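PDB 3SQR: laccase from Botrytis aclada, which oxidises phenolic substrates such as hydroquinones at copper centres while reducing dioxygen to water, and probably takes part in breaking down lignin. Local coordinates for residues 68-73 against 98-103; 105-110 against 156-161; 127-132 against 516-521. One frame throughout, in Å; residues are numbered along the deposited sequence.

Overall arrangement
Read from the N terminus, the chain first closes in contact 1, where strand 67-79 meets strand 100-103 once strand 86-91 has been laid down between. Contact 2 opens almost at once: 105-110 runs into strand 107-114, the sheet neighbour of strand 67-79, and pairs with 156-161, the end of edge strand 152-158 and the following loop. The two are in series and joined by the Arg68–Asp106 salt bridge. Contact 3 starts inside contact 2, at 127-132, and closes only at 516-521, so these two cross; Gln161 hydrogen-bonds the backbone of Gly127 and Arg129. Within the first cupredoxin domain, contact 1 joins the two sheets and contact 2 lies in one; contact 3 ties it to the third domain.

Contact 1: 68-73 against 98-103. With MAN (alpha-D-mannopyranose), chain C; NAG (2-acetamido-2-deoxy-beta-D-glucopyranose), chain G; NAG (2-acetamido-2-deoxy-beta-D-glucopyranose), chain B; BMA (beta-D-mannopyranose), chain D.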
loop_
_atom_site.group_PDB
_atom_site.type_symbol
_atom_site.label_atom_id
_atom_site.label_comp_id
_atom_site.label_asym_id
_atom_site.label_seq_id
_atom_site.Cartn_x
_atom_site.Cartn_y
_atom_site.Cartn_z
ATOM N N ARG A 68 19.972 9.201 -5.694
ATOM C CA ARG A 68 19.306 10.171 -4.852
ATOM C C ARG A 68 19.374 9.669 -3.400
ATOM O O ARG A 68 19.090 8.504 -3.145
ATOM C CB ARG A 68 17.881 10.300 -5.276
ATOM C CG ARG A 68 17.792 11.058 -6.666
ATOM C CD ARG A 68 16.433 11.420 -6.960
ATOM N NE ARG A 68 16.270 11.623 -8.404
ATOM C CZ ARG A 68 16.640 12.706 -9.079
ATOM N NH1 ARG A 68 17.228 13.742 -8.468
ATOM N NH2 ARG A 68 16.420 12.745 -10.381
ATOM N N GLU A 69 19.812 10.534 -2.505
ATOM C CA GLU A 69 20.055 10.158 -1.145
ATOM C C GLU A 69 19.103 10.869 -0.183
ATOM O O GLU A 69 18.876 12.077 -0.277
ATOM C CB GLU A 69 21.489 10.506 -0.802
ATOM C CG GLU A 69 21.924 10.030 0.581
ATOM C CD GLU A 69 23.453 10.071 0.777
ATOM O OE1 GLU A 69 24.078 11.002 0.241
ATOM O OE2 GLU A 69 23.982 9.178 1.460
ATOM N N TYR A 70 18.597 10.166 0.799
ATOM C CA TYR A 70 17.617 10.694 1.720
ATOM C C TYR A 70 17.982 10.269 3.116
ATOM O O TYR A 70 18.516 9.187 3.323
ATOM C CB TYR A 70 16.191 10.199 1.376
ATOM C CG TYR A 70 15.564 10.795 0.171
ATOM C CD1 TYR A 70 14.770 11.935 0.264
ATOM C CD2 TYR A 70 15.728 10.217 -1.054
ATOM C CE1 TYR A 70 14.162 12.480 -0.884
ATOM C CE2 TYR A 70 15.153 10.742 -2.167
ATOM C CZ TYR A 70 14.385 11.864 -2.095
ATOM O OH TYR A 70 13.841 12.343 -3.248
ATOM N N TRP A 71 17.680 11.111 4.107
ATOM C CA TRP A 71 17.833 10.771 5.494
ATOM C C TRP A 71 16.460 10.844 6.118
ATOM O O TRP A 71 15.807 11.862 6.019
ATOM C CB TRP A 71 18.827 11.722 6.212
ATOM C CG TRP A 71 20.239 11.430 5.971
ATOM C CD1 TRP A 71 21.075 10.653 6.754
ATOM C CD2 TRP A 71 21.011 11.882 4.876
ATOM N NE1 TRP A 71 22.335 10.589 6.178
ATOM C CE2 TRP A 71 22.315 11.348 5.031
ATOM C CE3 TRP A 71 20.733 12.691 3.761
ATOM C CZ2 TRP A 71 23.296 11.576 4.113
ATOM C CZ3 TRP A 71 21.728 12.941 2.872
ATOM C CH2 TRP A 71 22.996 12.400 3.055
ATOM N N LEU A 72 15.997 9.769 6.716
ATOM C CA LEU A 72 14.677 9.787 7.351
ATOM C C LEU A 72 14.863 9.423 8.778
ATOM O O LEU A 72 15.601 8.502 9.123
ATOM C CB LEU A 72 13.702 8.779 6.725
ATOM C CG LEU A 72 13.305 9.012 5.262
ATOM C CD1 LEU A 72 12.394 7.928 4.702
ATOM C CD2 LEU A 72 12.670 10.368 5.170
ATOM N N SER A 73 14.120 10.116 9.601
ATOM C CA SER A 73 14.095 9.820 11.007
ATOM C C SER A 73 12.696 9.396 11.400
ATOM O O SER A 73 11.713 10.113 11.211
ATOM C CB SER A 73 14.565 11.048 11.790
ATOM O OG SER A 73 14.233 10.925 13.157
ATOM N N PRO A 98 7.924 12.922 4.563
ATOM C CA PRO A 98 8.520 13.590 3.393
ATOM C C PRO A 98 8.297 12.826 2.116
ATOM O O PRO A 98 8.294 11.613 2.091
ATOM C CB PRO A 98 10.030 13.559 3.685
ATOM C CG PRO A 98 10.189 13.319 5.082
ATOM C CD PRO A 98 8.913 12.637 5.595
ATOM N N ALA A 99 8.119 13.563 1.021
ATOM C CA ALA A 99 8.056 12.929 -0.286
ATOM C C ALA A 99 9.437 12.456 -0.726
ATOM O O ALA A 99 10.425 13.180 -0.631
ATOM C CB ALA A 99 7.523 13.918 -1.331
ATOM N N ILE A 100 9.473 11.239 -1.255
ATOM C CA ILE A 100 10.607 10.748 -1.930
ATOM C C ILE A 100 10.200 10.744 -3.362
ATOM O O ILE A 100 9.254 10.030 -3.763
ATOM C CB ILE A 100 10.946 9.348 -1.438
ATOM C CG1 ILE A 100 11.278 9.450 0.042
ATOM C CG2 ILE A 100 12.057 8.743 -2.323
ATOM C CD1 ILE A 100 11.606 8.168 0.687
ATOM N N ILE A 101 10.915 11.560 -4.146
ATOM C CA ILE A 101 10.599 11.768 -5.568
ATOM C C ILE A 101 11.867 11.409 -6.333
ATOM O O ILE A 101 12.974 11.928 -6.044
ATOM C CB ILE A 101 10.045 13.159 -5.864
ATOM C CG1 ILE A 101 8.750 13.427 -5.051
ATOM C CG2 ILE A 101 9.759 13.358 -7.418
ATOM C CD1 ILE A 101 8.083 14.894 -5.204
ATOM N N ALA A 102 11.725 10.509 -7.288
ATOM C CA ALA A 102 12.826 10.098 -8.085
ATOM C C ALA A 102 12.357 9.927 -9.505
ATOM O O ALA A 102 11.202 10.147 -9.802
ATOM C CB ALA A 102 13.473 8.765 -7.509
ATOM N N ASP A 103 13.292 9.654 -10.408
ATOM C CA ASP A 103 12.984 9.321 -11.781
ATOM C C ASP A 103 13.198 7.850 -11.935
ATOM O O ASP A 103 14.050 7.246 -11.289
ATOM C CB ASP A 103 13.946 10.023 -12.783
ATOM C CG ASP A 103 13.744 11.515 -12.816
ATOM O OD1 ASP A 103 12.621 11.973 -12.636
ATOM O OD2 ASP A 103 14.740 12.222 -12.948
HETATM C C1 MAN C . 18.803 16.667 -1.000
HETATM C C2 MAN C . 20.186 16.063 -0.674
HETATM C C3 MAN C . 20.766 15.398 -1.938
HETATM C C4 MAN C . 19.789 14.343 -2.456
HETATM C C5 MAN C . 18.417 14.981 -2.704
HETATM C C6 MAN C . 17.358 13.910 -3.003
HETATM O O2 MAN C . 20.123 15.182 0.448
HETATM O O3 MAN C . 22.036 14.831 -1.713
HETATM O O4 MAN C . 20.332 13.518 -3.508
HETATM O O5 MAN C . 17.945 15.682 -1.549
HETATM O O6 MAN C . 16.079 14.509 -3.222
HETATM C C1 NAG G . 14.743 14.044 8.667
HETATM C C2 NAG G . 15.681 14.826 7.778
HETATM C C3 NAG G . 17.113 14.432 8.029
HETATM C C4 NAG G . 17.419 14.640 9.483
HETATM C C5 NAG G . 16.451 13.859 10.326
HETATM C C6 NAG G . 16.698 14.034 11.826
HETATM C C7 NAG G . 14.510 15.230 5.666
HETATM C C8 NAG G . 14.247 14.652 4.303
HETATM N N2 NAG G . 15.337 14.475 6.409
HETATM O O3 NAG G . 17.909 15.278 7.290
HETATM O O4 NAG G . 18.702 14.186 9.715
HETATM O O5 NAG G . 15.108 14.271 10.049
HETATM O O6 NAG G . 16.527 15.438 12.139
HETATM O O7 NAG G . 13.988 16.285 6.027
HETATM C C1 NAG B . 3.770 17.683 -2.482
HETATM C C2 NAG B . 5.219 17.888 -2.048
HETATM C C3 NAG B . 6.044 18.635 -3.099
HETATM C C4 NAG B . 5.847 18.053 -4.495
HETATM C C5 NAG B . 4.362 17.799 -4.787
HETATM C C6 NAG B . 4.155 17.155 -6.169
HETATM C C7 NAG B . 5.690 17.872 0.331
HETATM C C8 NAG B . 5.730 18.591 1.644
HETATM N N2 NAG B . 5.300 18.560 -0.749
HETATM O O3 NAG B . 7.424 18.570 -2.760
HETATM O O4 NAG B . 6.287 19.058 -5.396
HETATM O O5 NAG B . 3.758 17.017 -3.749
HETATM O O6 NAG B . 4.321 15.745 -6.112
HETATM O O7 NAG B . 5.992 16.667 0.266
HETATM C C1 BMA D . 7.466 18.728 -6.160
HETATM C C2 BMA D . 7.626 19.737 -7.305
HETATM C C3 BMA D . 8.879 19.359 -8.137
HETATM C C4 BMA D . 10.115 19.239 -7.226
HETATM C C5 BMA D . 9.804 18.404 -5.971
HETATM C C6 BMA D . 10.935 18.486 -4.950
HETATM O O2 BMA D . 7.664 20.994 -6.650
HETATM O O3 BMA D . 9.134 20.151 -9.293
HETATM O O4 BMA D . 11.164 18.617 -7.947
HETATM O O5 BMA D . 8.599 18.802 -5.326
HETATM O O6 BMA D . 10.970 19.787 -4.360
#
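Tyr70 reaches from strand 68-73 to the backbone of Ile101 and packs against Ile100 on the way. From CB, which points toward 98-103, CG lies anti to the carbonyl carbon (chi1 -73°), and in the conformer described here the ring is sandwiched between protein and sugar. On one face sits Ile100, whose CG2 comes within 3.7 Å of Tyr70 CE2 and makes a CH-pi contact. On the opposite face C6 of the alpha-D-mannopyranose lies 3.7 Å above the plane, displaced toward the rim. Tyr70 CE1, on the other flank, approaches the carbonyl O of Ala99 at 3.8 Å. At the tip, Tyr70 OH accepts the N-H of Ile101 at 3.2 Å (155°) and a weak hydrogen bond from O6 of that alpha-mannose. The ring bridges the gap between the two sheets of a cupredoxin beta-sandwich: strands 68-73 and 100-103 belong to different sheets and run nearly antiparallel, their axes 8.8 Å apart. Farther along, Leu72 CD2 meets Pro98 CG at 3.9 Å and its CD1 touches Ile100 CD1. At the other end, Arg68 pairs chiefly with Asp106 through NE; its NH2 adds a salt bridge to Asp103 OD2 at 3.1 Å, weak as a hydrogen bond, with guanidinium and carboxylate planes 87° apart. The alpha-mannose is also held by the backbone, with Glu69 N donating to its O4 at 3.2 Å.

Contact 2: 105-110 against 156-161; sequences GDNLII and KFQVTQ
Leu108 and Phe157 form a hydrogen-bonded pair of an antiparallel beta ladder, in which strand 152-158 is the outermost strand of a sheet in the first cupredoxin domain. Phe157 CG lies between the backbone N and the carbonyl carbon (chi1 54°), and the ring turns back toward the neighbouring strand, with Leu108 CB over one of its faces. Leu108 CD1 then reaches Phe157 CE2 at 3.7 Å. Ile110 approaches the same ring obliquely, its CD1 lying 3.9 Å from Phe157 CZ. Val159 crosses Leu108 at about a right angle, and its CG1 meets Leu108 CD1 at 3.9 Å. These apolar groups face the sandwich interior, where Ile100 and Leu183 also touch Leu108, while Trp125 meets the Phe157 ring.

The other face of the sheet carries Asn107 and Gln158, a non-hydrogen-bonded pair. Their amide planes stand 36° apart, and Asn107 OD1 rests 3.3 Å from Gln158 CB. Where both strands give way to loop, Val159 N still donates to Asp106 O at 2.9 Å. Gln158 is extended beyond CG, and Gly105 O lies in its amide plane, 2.8 Å from Gln158 NE2, in an almost straight bond (176°), the donor being tilted out of the carbonyl plane.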
loop_
_atom_site.group_PDB
_atom_site.type_symbol
_atom_site.label_atom_id
_atom_site.label_comp_id
_atom_site.label_asym_id
_atom_site.label_seq_id
_atom_site.Cartn_x
_atom_site.Cartn_y
_atom_site.Cartn_z
ATOM N N GLY A 105 14.578 4.636 -12.942
ATOM C CA GLY A 105 15.972 4.231 -13.127
ATOM C C GLY A 105 16.937 4.744 -12.067
ATOM O O GLY A 105 18.084 4.278 -12.028
ATOM N N ASP A 106 16.514 5.721 -11.242
ATOM C CA ASP A 106 17.370 6.272 -10.235
ATOM C C ASP A 106 17.672 5.226 -9.155
ATOM O O ASP A 106 16.879 4.296 -8.945
ATOM C CB ASP A 106 16.720 7.470 -9.556
ATOM C CG ASP A 106 16.716 8.704 -10.423
ATOM O OD1 ASP A 106 17.364 8.765 -11.514
ATOM O OD2 ASP A 106 16.057 9.663 -9.968
ATOM N N ASN A 107 18.810 5.405 -8.500
ATOM C CA ASN A 107 19.197 4.581 -7.338
ATOM C C ASN A 107 18.912 5.415 -6.150
ATOM O O ASN A 107 19.348 6.552 -6.126
ATOM C CB ASN A 107 20.665 4.193 -7.457
ATOM C CG ASN A 107 20.891 3.256 -8.625
ATOM O OD1 ASN A 107 20.262 2.232 -8.725
ATOM N ND2 ASN A 107 21.788 3.627 -9.543
ATOM N N LEU A 108 18.159 4.853 -5.193
ATOM C CA LEU A 108 17.802 5.506 -3.952
ATOM C C LEU A 108 18.703 4.969 -2.856
ATOM O O LEU A 108 18.904 3.763 -2.753
ATOM C CB LEU A 108 16.343 5.285 -3.602
ATOM C CG LEU A 108 15.359 5.654 -4.725
ATOM C CD1 LEU A 108 13.901 5.676 -4.170
ATOM C CD2 LEU A 108 15.729 6.963 -5.475
ATOM N N ILE A 109 19.199 5.870 -2.042
ATOM C CA ILE A 109 19.872 5.565 -0.781
ATOM C C ILE A 109 19.075 6.255 0.310
ATOM O O ILE A 109 19.024 7.493 0.337
ATOM C CB ILE A 109 21.282 6.102 -0.811
ATOM C CG1 ILE A 109 22.040 5.482 -1.982
ATOM C CG2 ILE A 109 21.978 5.780 0.518
ATOM C CD1 ILE A 109 23.424 6.056 -2.146
ATOM N N ILE A 110 18.423 5.483 1.170
ATOM C CA ILE A 110 17.554 6.070 2.169
ATOM C C ILE A 110 18.019 5.619 3.544
ATOM O O ILE A 110 17.841 4.494 3.914
ATOM C CB ILE A 110 16.114 5.707 1.974
ATOM C CG1 ILE A 110 15.717 5.979 0.498
ATOM C CG2 ILE A 110 15.232 6.428 3.056
ATOM C CD1 ILE A 110 14.451 5.296 0.019
ATOM N N LYS A 156 18.932 0.609 0.112
ATOM C CA LYS A 156 19.397 0.893 -1.216
ATOM C C LYS A 156 18.681 0.113 -2.236
ATOM O O LYS A 156 18.707 -1.122 -2.191
ATOM C CB LYS A 156 20.921 0.607 -1.278
ATOM C CG LYS A 156 21.746 1.532 -0.379
ATOM C CD LYS A 156 23.280 1.255 -0.612
ATOM C CE LYS A 156 24.185 2.116 0.286
ATOM N NZ LYS A 156 25.589 2.288 -0.354
ATOM N N PHE A 157 18.098 0.780 -3.263
ATOM C CA PHE A 157 17.468 0.080 -4.277
ATOM C C PHE A 157 17.319 0.974 -5.466
ATOM O O PHE A 157 17.398 2.191 -5.312
ATOM C CB PHE A 157 16.115 -0.516 -3.877
ATOM C CG PHE A 157 15.154 0.467 -3.310
ATOM C CD1 PHE A 157 15.146 0.735 -1.960
ATOM C CD2 PHE A 157 14.261 1.159 -4.118
ATOM C CE1 PHE A 157 14.238 1.622 -1.393
ATOM C CE2 PHE A 157 13.356 2.073 -3.524
ATOM C CZ PHE A 157 13.349 2.268 -2.138
ATOM N N GLN A 158 17.258 0.352 -6.619
ATOM C CA GLN A 158 16.890 1.052 -7.829
ATOM C C GLN A 158 15.408 1.076 -8.023
ATOM O O GLN A 158 14.693 0.075 -7.810
ATOM C CB GLN A 158 17.543 0.430 -9.084
ATOM C CG GLN A 158 17.455 1.274 -10.303
ATOM C CD GLN A 158 18.281 0.719 -11.440
ATOM O OE1 GLN A 158 18.492 -0.500 -11.506
ATOM N NE2 GLN A 158 18.727 1.607 -12.373
ATOM N N VAL A 159 14.911 2.181 -8.618
ATOM C CA VAL A 159 13.511 2.136 -8.987
ATOM C C VAL A 159 13.430 1.779 -10.463
ATOM O O VAL A 159 13.921 2.499 -11.354
ATOM C CB VAL A 159 12.735 3.424 -8.661
ATOM C CG1 VAL A 159 12.490 3.519 -7.133
ATOM C CG2 VAL A 159 13.485 4.736 -9.184
ATOM N N THR A 160 12.900 0.597 -10.708
ATOM C CA THR A 160 12.840 0.046 -12.055
ATOM C C THR A 160 11.373 0.082 -12.533
ATOM O O THR A 160 10.933 -0.675 -13.378
ATOM C CB THR A 160 13.368 -1.400 -12.026
ATOM O OG1 THR A 160 12.526 -2.199 -11.179
ATOM C CG2 THR A 160 14.766 -1.417 -11.455
ATOM N N GLN A 161 10.607 0.971 -11.900
ATOM C CA GLN A 161 9.187 1.139 -12.087
ATOM C C GLN A 161 8.957 2.662 -11.993
ATOM O O GLN A 161 9.783 3.392 -11.442
ATOM C CB GLN A 161 8.367 0.473 -10.966
ATOM C CG GLN A 161 8.475 -1.005 -10.953
ATOM C CD GLN A 161 8.125 -1.537 -9.619
ATOM O OE1 GLN A 161 8.985 -1.526 -8.682
ATOM N NE2 GLN A 161 6.903 -2.020 -9.488
#

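Contact 3: 127-132 against 516-521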
loop_
_atom_site.group_PDB
_atom_site.type_symbol
_atom_site.label_atom_id
_atom_site.label_comp_id
_atom_site.label_asym_id
_atom_site.label_seq_id
_atom_site.Cartn_x
_atom_site.Cartn_y
_atom_site.Cartn_z
ATOM N N GLY A 127 5.176 -1.762 -3.284
ATOM C CA GLY A 127 5.074 -2.146 -4.661
ATOM C C GLY A 127 6.406 -2.122 -5.393
ATOM O O GLY A 127 6.454 -2.445 -6.579
ATOM N N ILE A 128 7.475 -1.783 -4.682
ATOM C CA ILE A 128 8.769 -1.710 -5.287
ATOM C C ILE A 128 9.281 -3.126 -5.445
ATOM O O ILE A 128 9.392 -3.836 -4.486
ATOM C CB ILE A 128 9.758 -0.795 -4.488
ATOM C CG1 ILE A 128 9.215 0.666 -4.493
ATOM C CG2 ILE A 128 11.135 -0.755 -5.161
ATOM C CD1 ILE A 128 9.033 1.338 -5.904
ATOM N N ARG A 129 9.731 -3.442 -6.641
ATOM C CA ARG A 129 10.016 -4.837 -6.986
ATOM C C ARG A 129 11.175 -5.420 -6.178
ATOM O O ARG A 129 11.151 -6.590 -5.859
ATOM C CB ARG A 129 10.332 -4.873 -8.455
ATOM C CG ARG A 129 10.402 -6.218 -9.003
ATOM C CD ARG A 129 10.864 -6.138 -10.423
ATOM N NE ARG A 129 10.787 -7.440 -11.098
ATOM C CZ ARG A 129 11.131 -7.608 -12.381
ATOM N NH1 ARG A 129 11.601 -6.604 -13.052
ATOM N NH2 ARG A 129 10.958 -8.765 -12.988
ATOM N N GLN A 130 12.188 -4.588 -5.882
ATOM C CA GLN A 130 13.392 -4.982 -5.194
ATOM C C GLN A 130 14.094 -6.160 -5.852
ATOM O O GLN A 130 14.663 -6.988 -5.167
ATOM C CB GLN A 130 13.080 -5.356 -3.729
ATOM C CG GLN A 130 12.377 -4.222 -2.925
ATOM C CD GLN A 130 13.274 -3.057 -2.626
ATOM O OE1 GLN A 130 14.458 -3.045 -2.978
ATOM N NE2 GLN A 130 12.723 -2.049 -1.955
ATOM N N LEU A 131 14.116 -6.164 -7.152
ATOM C CA LEU A 131 14.933 -7.150 -7.913
ATOM C C LEU A 131 16.401 -7.038 -7.522
ATOM O O LEU A 131 17.037 -5.986 -7.684
ATOM C CB LEU A 131 14.695 -6.957 -9.396
ATOM C CG LEU A 131 15.398 -7.884 -10.372
ATOM C CD1 LEU A 131 15.045 -9.275 -10.063
ATOM C CD2 LEU A 131 14.990 -7.482 -11.827
ATOM N N GLY A 132 16.922 -8.101 -6.879
ATOM C CA GLY A 132 18.286 -8.081 -6.387
ATOM C C GLY A 132 18.559 -7.245 -5.158
ATOM O O GLY A 132 19.732 -6.999 -4.770
ATOM N N LEU A 516 8.299 -16.432 -11.916
ATOM C CA LEU A 516 9.429 -16.704 -11.076
ATOM C C LEU A 516 10.617 -15.925 -11.593
ATOM O O LEU A 516 11.422 -16.426 -12.373
ATOM C CB LEU A 516 9.674 -18.242 -11.041
ATOM C CG LEU A 516 8.784 -18.991 -10.043
ATOM C CD1 LEU A 516 7.400 -18.522 -10.065
ATOM C CD2 LEU A 516 8.852 -20.531 -10.275
ATOM N N ASP A 517 10.714 -14.653 -11.173
ATOM C CA ASP A 517 11.663 -13.733 -11.772
ATOM C C ASP A 517 12.426 -12.900 -10.728
ATOM O O ASP A 517 13.180 -11.984 -11.069
ATOM C CB ASP A 517 10.941 -12.822 -12.783
ATOM C CG ASP A 517 9.913 -11.913 -12.125
ATOM O OD1 ASP A 517 9.898 -11.898 -10.883
ATOM O OD2 ASP A 517 9.133 -11.287 -12.861
ATOM N N ASN A 518 12.259 -13.226 -9.443
ATOM C CA ASN A 518 12.788 -12.424 -8.428
ATOM C C ASN A 518 13.041 -13.275 -7.212
ATOM O O ASN A 518 12.208 -13.373 -6.309
ATOM C CB ASN A 518 11.798 -11.326 -8.033
ATOM C CG ASN A 518 12.449 -10.219 -7.240
ATOM O OD1 ASN A 518 13.635 -10.259 -6.962
ATOM N ND2 ASN A 518 11.663 -9.186 -6.905
ATOM N N PRO A 519 14.170 -13.989 -7.219
ATOM C CA PRO A 519 14.418 -14.795 -6.015
ATOM C C PRO A 519 14.391 -13.992 -4.729
ATOM O O PRO A 519 14.931 -12.866 -4.662
ATOM C CB PRO A 519 15.815 -15.345 -6.280
ATOM C CG PRO A 519 15.948 -15.328 -7.702
ATOM C CD PRO A 519 15.208 -14.130 -8.244
ATOM N N GLY A 520 13.830 -14.566 -3.680
ATOM C CA GLY A 520 13.671 -13.866 -2.403
ATOM C C GLY A 520 12.566 -14.455 -1.552
ATOM O O GLY A 520 12.029 -15.519 -1.804
ATOM N N SER A 521 12.259 -13.732 -0.512
ATOM C CA SER A 521 11.253 -14.127 0.405
ATOM C C SER A 521 10.252 -13.003 0.414
ATOM O O SER A 521 10.531 -11.933 0.964
ATOM C CB SER A 521 11.870 -14.305 1.761
ATOM O OG SER A 521 12.603 -13.156 2.128
HETATM O O HOH W 1 9.134 -9.487 -9.963
HETATM O O HOH W 2 15.440 -9.703 -4.575
HETATM O O HOH W 3 16.151 -10.710 -7.217
#
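The guanidinium of Arg129 meets Asp517 at its edge and has Leu131 CD2 over one face, offset toward the rim. In the edge contact Arg129 NH2 lies 3.1 Å from Asp517 OD2, a salt bridge that is weak as a hydrogen bond, with the two planes 67° apart. Water 1 sits at the same edge, accepting from Arg129 NE at 2.9 Å and donating to Asp517 OD1, so both carboxylate oxygens are engaged. Extended from CG to NE, the chain carries the guanidinium out to Asp517, while NH1 makes its hydrogen bond with Tyr59 O.

A second flat group, the amide of Asn518, stands 82° from the guanidinium plane. Its ND2 donates weakly to Arg129 O at 2.8 Å and also binds Gly469 O. The other branch of Leu131, CD1, lies 3.5 Å from Asn518 OD1. Asn518 OD1 accepts a hydrogen bond from water 3 at 2.6 Å, and the same water accepts from Gly132 N. Here a loop following copper ligand His126 in the first cupredoxin domain meets the turn into strand 520-526, which carries the ligands His525 and Cys526, in the third. In laccases the trinuclear copper cluster lies between these two domains.

The direct bonds are weak and waters 1 and 3 each link polar atoms of the two segments, which suggests that bound solvent contributes alongside charge, and the carboxylate probably helps to balance the buried arginine.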